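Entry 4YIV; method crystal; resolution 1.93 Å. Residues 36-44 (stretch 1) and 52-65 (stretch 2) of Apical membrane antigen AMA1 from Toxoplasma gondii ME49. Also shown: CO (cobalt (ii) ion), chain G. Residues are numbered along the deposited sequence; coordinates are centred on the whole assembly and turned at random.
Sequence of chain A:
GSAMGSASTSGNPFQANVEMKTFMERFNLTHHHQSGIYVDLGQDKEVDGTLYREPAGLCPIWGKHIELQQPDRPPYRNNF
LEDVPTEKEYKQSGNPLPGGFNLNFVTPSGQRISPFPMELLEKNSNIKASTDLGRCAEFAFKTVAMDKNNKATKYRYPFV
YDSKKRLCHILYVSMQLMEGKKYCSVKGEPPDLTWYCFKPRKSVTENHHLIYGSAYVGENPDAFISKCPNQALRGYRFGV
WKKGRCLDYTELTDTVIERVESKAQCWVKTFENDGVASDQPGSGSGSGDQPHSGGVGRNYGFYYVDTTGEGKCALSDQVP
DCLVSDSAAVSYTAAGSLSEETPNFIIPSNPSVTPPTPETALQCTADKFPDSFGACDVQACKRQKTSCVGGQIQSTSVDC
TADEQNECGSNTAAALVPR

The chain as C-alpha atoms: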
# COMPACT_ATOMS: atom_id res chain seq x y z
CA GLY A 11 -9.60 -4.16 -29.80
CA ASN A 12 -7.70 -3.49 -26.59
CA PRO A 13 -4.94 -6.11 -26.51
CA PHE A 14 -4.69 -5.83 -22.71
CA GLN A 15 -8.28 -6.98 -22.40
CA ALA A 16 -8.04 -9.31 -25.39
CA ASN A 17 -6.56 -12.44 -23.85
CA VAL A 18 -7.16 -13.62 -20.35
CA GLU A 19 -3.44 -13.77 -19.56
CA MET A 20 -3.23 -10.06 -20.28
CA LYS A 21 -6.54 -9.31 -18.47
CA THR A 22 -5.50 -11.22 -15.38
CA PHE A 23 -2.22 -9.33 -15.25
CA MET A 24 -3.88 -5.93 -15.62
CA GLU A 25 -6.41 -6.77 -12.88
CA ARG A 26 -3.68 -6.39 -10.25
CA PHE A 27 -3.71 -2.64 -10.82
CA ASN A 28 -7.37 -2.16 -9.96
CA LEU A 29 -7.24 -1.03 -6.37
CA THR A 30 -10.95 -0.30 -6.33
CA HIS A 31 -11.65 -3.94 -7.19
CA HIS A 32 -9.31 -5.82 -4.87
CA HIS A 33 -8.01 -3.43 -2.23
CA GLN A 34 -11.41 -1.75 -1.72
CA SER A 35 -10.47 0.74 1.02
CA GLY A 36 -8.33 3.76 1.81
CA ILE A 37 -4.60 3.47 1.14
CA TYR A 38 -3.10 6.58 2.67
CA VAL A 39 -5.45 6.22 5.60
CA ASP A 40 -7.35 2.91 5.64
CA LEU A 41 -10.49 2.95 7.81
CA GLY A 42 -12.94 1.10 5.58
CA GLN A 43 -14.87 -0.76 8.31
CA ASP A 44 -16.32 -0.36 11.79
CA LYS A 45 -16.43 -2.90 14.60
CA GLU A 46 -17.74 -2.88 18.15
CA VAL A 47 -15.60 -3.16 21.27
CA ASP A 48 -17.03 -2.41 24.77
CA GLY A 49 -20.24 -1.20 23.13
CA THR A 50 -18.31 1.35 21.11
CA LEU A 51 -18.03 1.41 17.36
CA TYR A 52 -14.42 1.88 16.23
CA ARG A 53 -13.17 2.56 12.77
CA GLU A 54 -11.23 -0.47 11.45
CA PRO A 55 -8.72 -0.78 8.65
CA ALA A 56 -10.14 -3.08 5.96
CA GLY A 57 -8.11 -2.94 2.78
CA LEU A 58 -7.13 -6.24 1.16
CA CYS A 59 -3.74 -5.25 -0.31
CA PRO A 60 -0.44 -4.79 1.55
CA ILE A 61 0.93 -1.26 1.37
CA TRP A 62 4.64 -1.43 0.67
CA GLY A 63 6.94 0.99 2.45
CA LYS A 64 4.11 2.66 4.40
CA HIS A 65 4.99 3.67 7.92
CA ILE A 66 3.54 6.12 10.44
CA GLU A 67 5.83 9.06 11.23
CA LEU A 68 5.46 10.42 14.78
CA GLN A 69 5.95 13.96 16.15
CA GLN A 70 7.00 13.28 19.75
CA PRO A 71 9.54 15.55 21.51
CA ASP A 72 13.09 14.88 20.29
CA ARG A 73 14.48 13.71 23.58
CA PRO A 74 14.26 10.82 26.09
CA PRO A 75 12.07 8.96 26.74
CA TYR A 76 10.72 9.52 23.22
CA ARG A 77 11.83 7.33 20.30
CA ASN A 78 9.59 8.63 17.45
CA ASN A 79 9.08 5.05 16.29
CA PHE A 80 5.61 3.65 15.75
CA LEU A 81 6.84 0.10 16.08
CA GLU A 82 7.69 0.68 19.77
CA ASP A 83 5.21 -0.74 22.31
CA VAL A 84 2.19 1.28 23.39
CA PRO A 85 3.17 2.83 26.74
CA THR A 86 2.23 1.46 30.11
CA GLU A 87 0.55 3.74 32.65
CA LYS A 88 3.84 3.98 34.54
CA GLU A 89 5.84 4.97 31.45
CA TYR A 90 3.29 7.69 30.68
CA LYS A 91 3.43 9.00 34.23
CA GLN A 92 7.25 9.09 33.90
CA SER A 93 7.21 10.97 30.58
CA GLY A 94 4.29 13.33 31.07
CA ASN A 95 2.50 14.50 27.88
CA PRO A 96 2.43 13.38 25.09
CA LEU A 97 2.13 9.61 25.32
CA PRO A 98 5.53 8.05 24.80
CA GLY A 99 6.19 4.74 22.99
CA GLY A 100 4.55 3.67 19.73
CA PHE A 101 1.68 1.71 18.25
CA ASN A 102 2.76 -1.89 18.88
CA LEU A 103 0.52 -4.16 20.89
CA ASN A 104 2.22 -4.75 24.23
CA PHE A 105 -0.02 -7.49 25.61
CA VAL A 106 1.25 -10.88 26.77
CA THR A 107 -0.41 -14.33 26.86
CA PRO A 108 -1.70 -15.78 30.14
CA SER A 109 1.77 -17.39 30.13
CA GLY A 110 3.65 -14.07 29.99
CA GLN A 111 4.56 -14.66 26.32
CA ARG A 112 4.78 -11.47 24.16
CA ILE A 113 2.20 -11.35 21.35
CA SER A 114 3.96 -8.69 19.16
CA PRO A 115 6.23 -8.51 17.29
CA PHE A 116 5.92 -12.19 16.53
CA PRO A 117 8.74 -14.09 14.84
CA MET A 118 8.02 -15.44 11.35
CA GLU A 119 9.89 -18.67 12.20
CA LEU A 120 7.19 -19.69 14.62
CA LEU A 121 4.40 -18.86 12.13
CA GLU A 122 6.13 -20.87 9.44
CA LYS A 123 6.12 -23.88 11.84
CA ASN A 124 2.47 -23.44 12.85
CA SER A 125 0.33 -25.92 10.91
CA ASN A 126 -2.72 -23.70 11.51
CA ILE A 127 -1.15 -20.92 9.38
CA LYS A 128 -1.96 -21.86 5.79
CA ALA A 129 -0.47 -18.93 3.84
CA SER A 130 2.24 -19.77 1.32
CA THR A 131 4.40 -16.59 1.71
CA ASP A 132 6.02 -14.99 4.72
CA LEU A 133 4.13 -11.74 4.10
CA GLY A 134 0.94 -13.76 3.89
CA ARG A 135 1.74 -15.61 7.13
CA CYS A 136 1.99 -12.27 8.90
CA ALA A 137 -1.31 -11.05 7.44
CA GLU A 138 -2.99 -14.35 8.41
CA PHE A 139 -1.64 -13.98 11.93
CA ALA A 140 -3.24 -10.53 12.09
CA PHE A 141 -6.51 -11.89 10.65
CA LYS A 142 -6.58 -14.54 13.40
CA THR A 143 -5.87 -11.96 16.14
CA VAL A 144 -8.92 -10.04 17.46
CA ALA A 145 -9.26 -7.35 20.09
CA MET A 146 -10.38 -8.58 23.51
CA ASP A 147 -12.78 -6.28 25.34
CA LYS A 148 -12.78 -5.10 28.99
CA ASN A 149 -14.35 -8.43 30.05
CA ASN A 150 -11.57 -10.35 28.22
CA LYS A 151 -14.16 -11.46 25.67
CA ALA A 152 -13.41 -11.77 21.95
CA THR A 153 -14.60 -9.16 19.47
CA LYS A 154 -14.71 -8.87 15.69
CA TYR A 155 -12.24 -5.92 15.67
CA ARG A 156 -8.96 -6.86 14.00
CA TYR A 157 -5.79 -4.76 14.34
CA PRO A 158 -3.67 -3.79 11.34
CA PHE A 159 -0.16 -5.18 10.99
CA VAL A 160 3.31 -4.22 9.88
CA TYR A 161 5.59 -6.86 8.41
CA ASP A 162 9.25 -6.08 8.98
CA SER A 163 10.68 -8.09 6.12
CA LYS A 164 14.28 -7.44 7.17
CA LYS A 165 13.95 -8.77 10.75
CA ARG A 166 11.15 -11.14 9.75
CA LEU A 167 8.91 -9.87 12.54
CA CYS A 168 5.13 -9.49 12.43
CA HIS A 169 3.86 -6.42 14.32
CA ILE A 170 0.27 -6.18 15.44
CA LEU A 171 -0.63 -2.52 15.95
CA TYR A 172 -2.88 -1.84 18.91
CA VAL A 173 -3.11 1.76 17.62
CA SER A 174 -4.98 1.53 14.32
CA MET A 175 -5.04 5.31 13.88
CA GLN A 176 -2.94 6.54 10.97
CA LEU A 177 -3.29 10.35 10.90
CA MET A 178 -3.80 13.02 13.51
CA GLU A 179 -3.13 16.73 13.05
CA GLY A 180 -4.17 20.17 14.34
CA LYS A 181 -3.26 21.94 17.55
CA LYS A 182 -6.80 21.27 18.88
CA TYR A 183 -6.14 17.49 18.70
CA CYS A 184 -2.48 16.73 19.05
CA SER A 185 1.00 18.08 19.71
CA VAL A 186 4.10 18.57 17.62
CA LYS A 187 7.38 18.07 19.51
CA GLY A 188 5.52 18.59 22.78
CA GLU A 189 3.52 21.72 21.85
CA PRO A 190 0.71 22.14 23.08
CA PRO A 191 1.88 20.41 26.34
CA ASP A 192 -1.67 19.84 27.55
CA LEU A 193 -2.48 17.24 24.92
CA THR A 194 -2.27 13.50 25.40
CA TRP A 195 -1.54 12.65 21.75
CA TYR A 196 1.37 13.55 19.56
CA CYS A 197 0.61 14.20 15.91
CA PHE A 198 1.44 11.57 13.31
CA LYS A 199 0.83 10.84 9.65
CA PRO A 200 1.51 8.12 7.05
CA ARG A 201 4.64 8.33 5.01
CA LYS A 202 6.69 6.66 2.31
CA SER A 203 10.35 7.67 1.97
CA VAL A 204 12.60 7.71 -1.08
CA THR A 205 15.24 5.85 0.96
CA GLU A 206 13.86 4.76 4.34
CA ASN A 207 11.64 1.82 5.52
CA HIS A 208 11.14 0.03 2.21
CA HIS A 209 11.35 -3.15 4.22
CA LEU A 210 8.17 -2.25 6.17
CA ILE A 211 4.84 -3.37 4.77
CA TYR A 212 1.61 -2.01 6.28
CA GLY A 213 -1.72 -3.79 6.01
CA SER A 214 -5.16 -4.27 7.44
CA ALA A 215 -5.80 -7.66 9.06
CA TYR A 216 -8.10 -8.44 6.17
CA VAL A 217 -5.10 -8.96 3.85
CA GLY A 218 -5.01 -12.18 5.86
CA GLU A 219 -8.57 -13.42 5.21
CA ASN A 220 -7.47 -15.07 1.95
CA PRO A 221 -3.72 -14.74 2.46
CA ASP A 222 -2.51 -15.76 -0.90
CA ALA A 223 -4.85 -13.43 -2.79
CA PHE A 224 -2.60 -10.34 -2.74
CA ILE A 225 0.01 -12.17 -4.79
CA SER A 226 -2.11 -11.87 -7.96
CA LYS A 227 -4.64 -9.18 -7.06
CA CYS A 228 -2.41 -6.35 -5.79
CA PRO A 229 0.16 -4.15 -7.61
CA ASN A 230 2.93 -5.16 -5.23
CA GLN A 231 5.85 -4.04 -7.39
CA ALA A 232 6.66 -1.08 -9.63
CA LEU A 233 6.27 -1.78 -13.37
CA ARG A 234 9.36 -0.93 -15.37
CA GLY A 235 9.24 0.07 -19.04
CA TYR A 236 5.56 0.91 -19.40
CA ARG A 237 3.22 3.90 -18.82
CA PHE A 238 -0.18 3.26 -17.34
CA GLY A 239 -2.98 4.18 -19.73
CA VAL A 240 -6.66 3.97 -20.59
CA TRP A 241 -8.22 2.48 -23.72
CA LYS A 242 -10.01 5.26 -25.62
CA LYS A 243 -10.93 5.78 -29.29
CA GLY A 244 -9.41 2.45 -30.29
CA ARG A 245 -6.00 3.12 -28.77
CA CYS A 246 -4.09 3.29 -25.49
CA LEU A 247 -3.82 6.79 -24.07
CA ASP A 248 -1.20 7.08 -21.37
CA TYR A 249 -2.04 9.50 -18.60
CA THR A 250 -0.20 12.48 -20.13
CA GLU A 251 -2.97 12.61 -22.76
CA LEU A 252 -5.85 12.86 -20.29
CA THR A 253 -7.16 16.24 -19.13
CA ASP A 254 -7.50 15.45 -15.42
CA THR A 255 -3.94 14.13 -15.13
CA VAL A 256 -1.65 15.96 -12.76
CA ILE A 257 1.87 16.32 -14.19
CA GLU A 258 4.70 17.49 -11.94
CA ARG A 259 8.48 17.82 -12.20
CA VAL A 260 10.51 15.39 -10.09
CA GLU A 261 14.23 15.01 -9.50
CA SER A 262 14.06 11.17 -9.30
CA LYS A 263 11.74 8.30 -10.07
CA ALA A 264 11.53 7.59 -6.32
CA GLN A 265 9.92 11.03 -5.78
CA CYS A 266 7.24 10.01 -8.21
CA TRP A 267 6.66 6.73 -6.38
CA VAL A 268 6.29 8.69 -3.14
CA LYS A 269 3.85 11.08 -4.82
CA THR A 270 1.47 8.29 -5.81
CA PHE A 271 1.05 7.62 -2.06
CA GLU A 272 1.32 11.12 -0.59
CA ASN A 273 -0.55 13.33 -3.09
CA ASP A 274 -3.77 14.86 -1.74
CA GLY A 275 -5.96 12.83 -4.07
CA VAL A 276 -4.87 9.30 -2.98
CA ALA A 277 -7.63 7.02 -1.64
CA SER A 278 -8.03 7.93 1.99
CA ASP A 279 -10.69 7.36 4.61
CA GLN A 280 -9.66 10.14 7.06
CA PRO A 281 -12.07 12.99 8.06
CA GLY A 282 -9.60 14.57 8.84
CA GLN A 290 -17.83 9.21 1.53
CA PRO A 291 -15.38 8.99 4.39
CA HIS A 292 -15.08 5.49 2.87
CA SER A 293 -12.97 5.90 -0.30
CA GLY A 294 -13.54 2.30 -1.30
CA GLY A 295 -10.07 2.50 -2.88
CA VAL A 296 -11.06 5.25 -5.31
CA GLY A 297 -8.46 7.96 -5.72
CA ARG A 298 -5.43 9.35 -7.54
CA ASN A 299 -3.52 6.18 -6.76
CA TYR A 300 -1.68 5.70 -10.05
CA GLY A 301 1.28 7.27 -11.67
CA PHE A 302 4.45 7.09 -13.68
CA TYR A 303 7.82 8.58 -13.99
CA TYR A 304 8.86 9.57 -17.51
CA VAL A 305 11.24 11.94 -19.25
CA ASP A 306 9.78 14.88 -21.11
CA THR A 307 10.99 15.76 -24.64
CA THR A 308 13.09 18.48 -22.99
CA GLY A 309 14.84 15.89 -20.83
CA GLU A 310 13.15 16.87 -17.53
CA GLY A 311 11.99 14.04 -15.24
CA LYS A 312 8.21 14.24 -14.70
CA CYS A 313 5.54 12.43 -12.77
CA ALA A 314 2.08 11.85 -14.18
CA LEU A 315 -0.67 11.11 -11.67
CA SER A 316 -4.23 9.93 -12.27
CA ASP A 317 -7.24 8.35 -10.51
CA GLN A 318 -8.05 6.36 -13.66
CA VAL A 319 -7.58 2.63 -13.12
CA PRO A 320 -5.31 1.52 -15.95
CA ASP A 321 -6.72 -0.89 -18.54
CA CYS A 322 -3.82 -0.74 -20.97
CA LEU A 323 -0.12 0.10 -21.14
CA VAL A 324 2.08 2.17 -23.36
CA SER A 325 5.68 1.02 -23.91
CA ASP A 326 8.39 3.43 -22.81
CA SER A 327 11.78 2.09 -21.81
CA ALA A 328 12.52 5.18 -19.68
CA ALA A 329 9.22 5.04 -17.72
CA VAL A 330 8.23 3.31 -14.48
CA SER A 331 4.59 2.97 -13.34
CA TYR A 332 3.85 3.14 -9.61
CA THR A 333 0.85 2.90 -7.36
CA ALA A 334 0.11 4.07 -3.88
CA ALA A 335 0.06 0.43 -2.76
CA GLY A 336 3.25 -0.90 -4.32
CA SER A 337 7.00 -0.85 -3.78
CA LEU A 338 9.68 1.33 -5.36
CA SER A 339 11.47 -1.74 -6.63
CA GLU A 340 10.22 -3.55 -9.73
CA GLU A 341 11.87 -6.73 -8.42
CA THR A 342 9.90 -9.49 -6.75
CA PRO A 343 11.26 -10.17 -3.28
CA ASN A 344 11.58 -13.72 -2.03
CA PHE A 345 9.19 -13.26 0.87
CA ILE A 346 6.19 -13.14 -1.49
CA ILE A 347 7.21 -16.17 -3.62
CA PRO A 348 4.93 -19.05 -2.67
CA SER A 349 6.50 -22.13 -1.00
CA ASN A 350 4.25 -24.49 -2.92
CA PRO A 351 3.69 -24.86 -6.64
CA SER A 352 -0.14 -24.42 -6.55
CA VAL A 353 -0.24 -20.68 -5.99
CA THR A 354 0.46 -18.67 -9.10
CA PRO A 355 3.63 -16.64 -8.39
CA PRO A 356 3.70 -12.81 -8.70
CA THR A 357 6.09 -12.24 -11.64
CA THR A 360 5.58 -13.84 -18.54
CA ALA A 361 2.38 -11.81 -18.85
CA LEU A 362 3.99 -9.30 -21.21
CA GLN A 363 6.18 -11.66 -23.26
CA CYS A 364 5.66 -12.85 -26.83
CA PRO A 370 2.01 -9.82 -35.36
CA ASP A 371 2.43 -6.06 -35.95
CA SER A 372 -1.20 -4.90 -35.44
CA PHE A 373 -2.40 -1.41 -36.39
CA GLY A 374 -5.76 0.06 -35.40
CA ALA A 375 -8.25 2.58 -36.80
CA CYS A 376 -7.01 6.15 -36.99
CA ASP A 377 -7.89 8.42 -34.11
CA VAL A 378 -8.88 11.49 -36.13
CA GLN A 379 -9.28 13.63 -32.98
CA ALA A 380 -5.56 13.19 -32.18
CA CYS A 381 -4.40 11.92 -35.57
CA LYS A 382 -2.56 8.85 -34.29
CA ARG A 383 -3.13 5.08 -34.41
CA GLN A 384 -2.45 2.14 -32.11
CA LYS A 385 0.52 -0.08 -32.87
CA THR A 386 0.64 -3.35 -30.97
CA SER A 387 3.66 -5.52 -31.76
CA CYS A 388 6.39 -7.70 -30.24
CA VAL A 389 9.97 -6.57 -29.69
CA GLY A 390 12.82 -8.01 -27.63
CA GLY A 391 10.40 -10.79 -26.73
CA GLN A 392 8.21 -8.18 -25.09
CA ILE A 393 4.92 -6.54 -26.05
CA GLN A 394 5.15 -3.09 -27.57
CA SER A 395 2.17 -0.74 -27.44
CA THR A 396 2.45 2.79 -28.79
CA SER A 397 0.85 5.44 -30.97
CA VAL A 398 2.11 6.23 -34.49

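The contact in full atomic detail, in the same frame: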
# COMPACT_ATOMS: atom_id res chain seq x y z
N GLY A 36 -9.35 2.75 1.83
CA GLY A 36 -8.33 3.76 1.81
C GLY A 36 -6.93 3.15 1.79
O GLY A 36 -6.72 2.01 2.23
N ILE A 37 -5.99 3.91 1.25
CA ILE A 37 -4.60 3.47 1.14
C ILE A 37 -3.73 4.34 2.04
O ILE A 37 -2.95 3.85 2.84
CB ILE A 37 -4.14 3.55 -0.30
CG1 ILE A 37 -4.96 2.56 -1.15
CG2 ILE A 37 -2.63 3.22 -0.40
CD1 ILE A 37 -4.76 2.70 -2.60
N TYR A 38 -3.87 5.66 1.87
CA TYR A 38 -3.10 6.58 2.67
C TYR A 38 -3.53 6.44 4.12
O TYR A 38 -2.73 6.12 5.01
CB TYR A 38 -3.26 8.01 2.14
CG TYR A 38 -2.50 9.05 2.91
CD1 TYR A 38 -1.14 9.21 2.73
CD2 TYR A 38 -3.15 9.88 3.79
CE1 TYR A 38 -0.44 10.19 3.44
CE2 TYR A 38 -2.49 10.86 4.49
CZ TYR A 38 -1.13 11.01 4.31
OH TYR A 38 -0.48 12.00 5.01
N VAL A 39 -4.82 6.65 4.36
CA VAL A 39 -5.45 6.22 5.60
C VAL A 39 -6.54 5.21 5.28
O VAL A 39 -7.44 5.51 4.50
CB VAL A 39 -6.07 7.41 6.36
CG1 VAL A 39 -6.86 6.90 7.56
CG2 VAL A 39 -4.94 8.37 6.76
N ASP A 40 -6.44 4.02 5.87
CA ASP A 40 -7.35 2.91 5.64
C ASP A 40 -8.21 2.75 6.86
O ASP A 40 -7.73 2.31 7.90
CB ASP A 40 -6.58 1.60 5.36
CG ASP A 40 -7.51 0.37 5.21
OD1 ASP A 40 -8.76 0.49 5.37
OD2 ASP A 40 -6.94 -0.74 4.99
N LEU A 41 -9.48 3.12 6.73
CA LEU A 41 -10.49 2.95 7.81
C LEU A 41 -11.83 2.54 7.20
O LEU A 41 -12.84 3.23 7.36
CB LEU A 41 -10.62 4.25 8.61
CG LEU A 41 -9.35 4.61 9.40
CD1 LEU A 41 -9.52 6.01 9.98
CD2 LEU A 41 -9.07 3.62 10.50
N GLY A 42 -11.81 1.45 6.43
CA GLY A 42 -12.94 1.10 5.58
C GLY A 42 -14.09 0.42 6.31
O GLY A 42 -15.19 0.32 5.76
N GLN A 43 -13.86 -0.04 7.53
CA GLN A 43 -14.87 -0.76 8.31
C GLN A 43 -15.08 -0.19 9.71
O GLN A 43 -14.38 0.73 10.15
CB GLN A 43 -14.49 -2.27 8.43
CG GLN A 43 -14.90 -3.06 7.18
CD GLN A 43 -14.22 -4.42 6.97
OE1 GLN A 43 -14.37 -5.00 5.90
NE2 GLN A 43 -13.49 -4.92 7.96
N ASP A 44 -16.03 -0.77 10.43
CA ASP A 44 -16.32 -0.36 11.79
C ASP A 44 -16.68 -1.60 12.58
O ASP A 44 -17.45 -2.42 12.08
CB ASP A 44 -17.47 0.64 11.86
CG ASP A 44 -17.25 1.84 10.96
OD1 ASP A 44 -17.58 1.74 9.76
OD2 ASP A 44 -16.72 2.86 11.47
N TYR A 52 -15.75 1.36 16.61
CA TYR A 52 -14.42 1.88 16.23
C TYR A 52 -14.16 1.68 14.74
O TYR A 52 -14.52 0.65 14.14
CB TYR A 52 -13.30 1.20 17.03
CG TYR A 52 -13.30 1.53 18.50
CD1 TYR A 52 -12.76 2.71 18.96
CD2 TYR A 52 -13.84 0.65 19.42
CE1 TYR A 52 -12.77 3.02 20.30
CE2 TYR A 52 -13.84 0.93 20.76
CZ TYR A 52 -13.31 2.13 21.20
OH TYR A 52 -13.30 2.44 22.53
N ARG A 53 -13.55 2.68 14.14
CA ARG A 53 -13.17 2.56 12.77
C ARG A 53 -12.00 1.54 12.62
O ARG A 53 -11.02 1.55 13.40
CB ARG A 53 -12.77 3.92 12.19
CG ARG A 53 -13.82 5.04 12.35
CD ARG A 53 -13.49 6.23 11.44
NE ARG A 53 -13.78 5.88 10.05
CZ ARG A 53 -13.43 6.63 9.02
NH1 ARG A 53 -12.81 7.78 9.22
NH2 ARG A 53 -13.72 6.24 7.80
N GLU A 54 -12.10 0.71 11.60
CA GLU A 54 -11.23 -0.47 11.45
C GLU A 54 -10.61 -0.48 10.06
O GLU A 54 -11.33 -0.38 9.05
CB GLU A 54 -12.05 -1.76 11.66
CG GLU A 54 -11.20 -3.05 11.63
CD GLU A 54 -12.04 -4.30 11.46
OE1 GLU A 54 -13.03 -4.29 10.70
OE2 GLU A 54 -11.71 -5.31 12.11
N PRO A 55 -9.28 -0.60 9.99
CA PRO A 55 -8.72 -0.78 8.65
C PRO A 55 -9.22 -2.07 7.99
O PRO A 55 -9.41 -3.06 8.69
CB PRO A 55 -7.22 -0.85 8.90
CG PRO A 55 -7.02 -0.08 10.22
CD PRO A 55 -8.21 -0.49 11.01
N ALA A 56 -9.40 -2.04 6.68
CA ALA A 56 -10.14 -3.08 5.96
C ALA A 56 -9.58 -3.50 4.63
O ALA A 56 -10.10 -4.42 3.98
CB ALA A 56 -11.58 -2.58 5.75
N GLY A 57 -8.59 -2.77 4.15
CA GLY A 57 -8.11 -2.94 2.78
C GLY A 57 -7.48 -4.32 2.60
O GLY A 57 -6.90 -4.87 3.55
N LEU A 58 -7.59 -4.87 1.40
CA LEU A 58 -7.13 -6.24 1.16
C LEU A 58 -5.71 -6.32 0.60
O LEU A 58 -5.18 -7.43 0.47
CB LEU A 58 -8.09 -6.96 0.21
CG LEU A 58 -9.55 -7.01 0.69
CD1 LEU A 58 -10.37 -7.84 -0.27
CD2 LEU A 58 -9.68 -7.60 2.08
N CYS A 59 -5.11 -5.21 0.21
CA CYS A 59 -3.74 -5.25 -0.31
C CYS A 59 -2.74 -4.72 0.69
O CYS A 59 -3.04 -3.76 1.41
CB CYS A 59 -3.58 -4.43 -1.58
SG CYS A 59 -4.50 -5.09 -3.02
N PRO A 60 -1.53 -5.33 0.73
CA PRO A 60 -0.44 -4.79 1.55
C PRO A 60 0.08 -3.48 0.97
O PRO A 60 0.11 -3.31 -0.26
CB PRO A 60 0.64 -5.88 1.48
CG PRO A 60 0.39 -6.58 0.20
CD PRO A 60 -1.12 -6.51 -0.05
N ILE A 61 0.47 -2.56 1.84
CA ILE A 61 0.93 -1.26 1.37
C ILE A 61 2.43 -1.14 1.66
O ILE A 61 2.87 -1.00 2.81
CB ILE A 61 0.15 -0.10 2.04
CG1 ILE A 61 -1.37 -0.36 1.95
CG2 ILE A 61 0.55 1.23 1.38
CD1 ILE A 61 -1.91 -0.57 0.53
N TRP A 62 3.21 -1.25 0.58
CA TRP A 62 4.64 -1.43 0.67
C TRP A 62 5.37 -0.14 1.01
O TRP A 62 5.25 0.83 0.29
CB TRP A 62 5.16 -1.96 -0.66
CG TRP A 62 4.65 -3.34 -1.02
CD1 TRP A 62 3.37 -3.71 -1.39
CD2 TRP A 62 5.44 -4.52 -1.05
NE1 TRP A 62 3.33 -5.09 -1.64
CE2 TRP A 62 4.59 -5.60 -1.43
CE3 TRP A 62 6.79 -4.78 -0.77
CZ2 TRP A 62 5.06 -6.91 -1.54
CZ3 TRP A 62 7.26 -6.10 -0.89
CH2 TRP A 62 6.39 -7.13 -1.27
N GLY A 63 6.11 -0.15 2.10
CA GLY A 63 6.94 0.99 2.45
C GLY A 63 6.19 1.99 3.32
O GLY A 63 6.76 2.95 3.83
N LYS A 64 4.89 1.75 3.54
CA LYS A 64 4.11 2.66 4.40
C LYS A 64 4.49 2.50 5.84
O LYS A 64 4.55 1.41 6.37
CB LYS A 64 2.58 2.44 4.25
CG LYS A 64 1.75 3.13 5.35
CD LYS A 64 0.26 2.91 5.11
CE LYS A 64 -0.61 3.46 6.28
NZ LYS A 64 -2.05 3.48 5.92
N HIS A 65 4.73 3.63 6.50
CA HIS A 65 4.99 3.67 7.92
C HIS A 65 4.33 4.93 8.47
O HIS A 65 3.98 5.84 7.72
CB HIS A 65 6.50 3.64 8.25
CG HIS A 65 7.31 4.67 7.53
ND1 HIS A 65 7.58 4.61 6.18
CD2 HIS A 65 7.98 5.76 8.00
CE1 HIS A 65 8.34 5.65 5.84
NE2 HIS A 65 8.59 6.36 6.92
CO CO G . -17.06 3.81 8.92
O HOH W 1 -2.95 1.50 4.46
O HOH W 2 -14.79 3.17 8.96
O HOH W 3 -12.36 -6.00 4.12

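What carries the strongest polar links between the two stretches? Asp40 has its CA-to-CB bond directed toward the second stretch, and its carboxylate meets two consecutive backbone amides: Ala56 N donates to Asp40 OD1 at 2.9 Å and Gly57 N donates to Asp40 OD2 at 2.7 Å. An aspartate suits this place because its two oxygens can each accept from one of the neighbouring NH groups. Glycine suits the other side, since a CB on Gly57 would lie 2.8 Å from Asp40 OD2, a clash. A CA-H contact from Pro55 CA to Asp40 O, 3.3 Å, brings the backbones close beside this site.

How do the backbones pair beyond it? Gln43 and Glu54 form an antiparallel hydrogen-bonded pair, with Gln43 N donating to Glu54 O at 3.0 Å and Glu54 N donating to Gln43 O at 2.7 Å. Their side chains lie on the same face of the sheet and repeat the pairing, Gln43 NE2 giving a hydrogen bond to Glu54 OE1 at 2.8 Å. The amide of glutamine also offers an acceptor: water 3 donates to Gln43 OE1 at 2.9 Å and to Ala56 O at 2.8 Å. The next pair, Asp44 with Arg53, is non-hydrogen-bonded, and there Asp44 CA approaches Tyr52 O at 3.1 Å in a CA-H contact.

What does the long side chain of Lys64 do at the far end? All four of its chi angles are t, so the extended chain carries its ammonium to the first stretch, where Lys64 NZ donates to Tyr38 O at 2.9 Å and to Ile37 O at 3.2 Å. Water 1 reinforces the link, accepting from Lys64 NZ at 2.6 Å and donating to Ile37 O at 2.9 Å. The lysine thus satisfies carbonyl groups that the backbone of the second stretch does not reach.

What packs around these polar contacts, and what lies at the edge? Ile37 CG2 meets Ile61 CD1 at 4.0 Å, a buried apolar contact near the lysine, while Leu41 CD2 lies 4.2 Å from Pro55 CD. Leu41 CB also covers one face of the Arg53 guanidinium, 3.7 Å from Arg53 CZ. Asp44 OD2 sits at the edge of that group, 4.4 Å from Arg53 NE, too far for a salt bridge. Asp44 OD1 instead binds the cobalt ion CO at 2.3 Å; water 2, also bound to the metal, accepts from Arg53 NE at 3.1 Å. Altogether the contact buries 773 Å², summed over both sides.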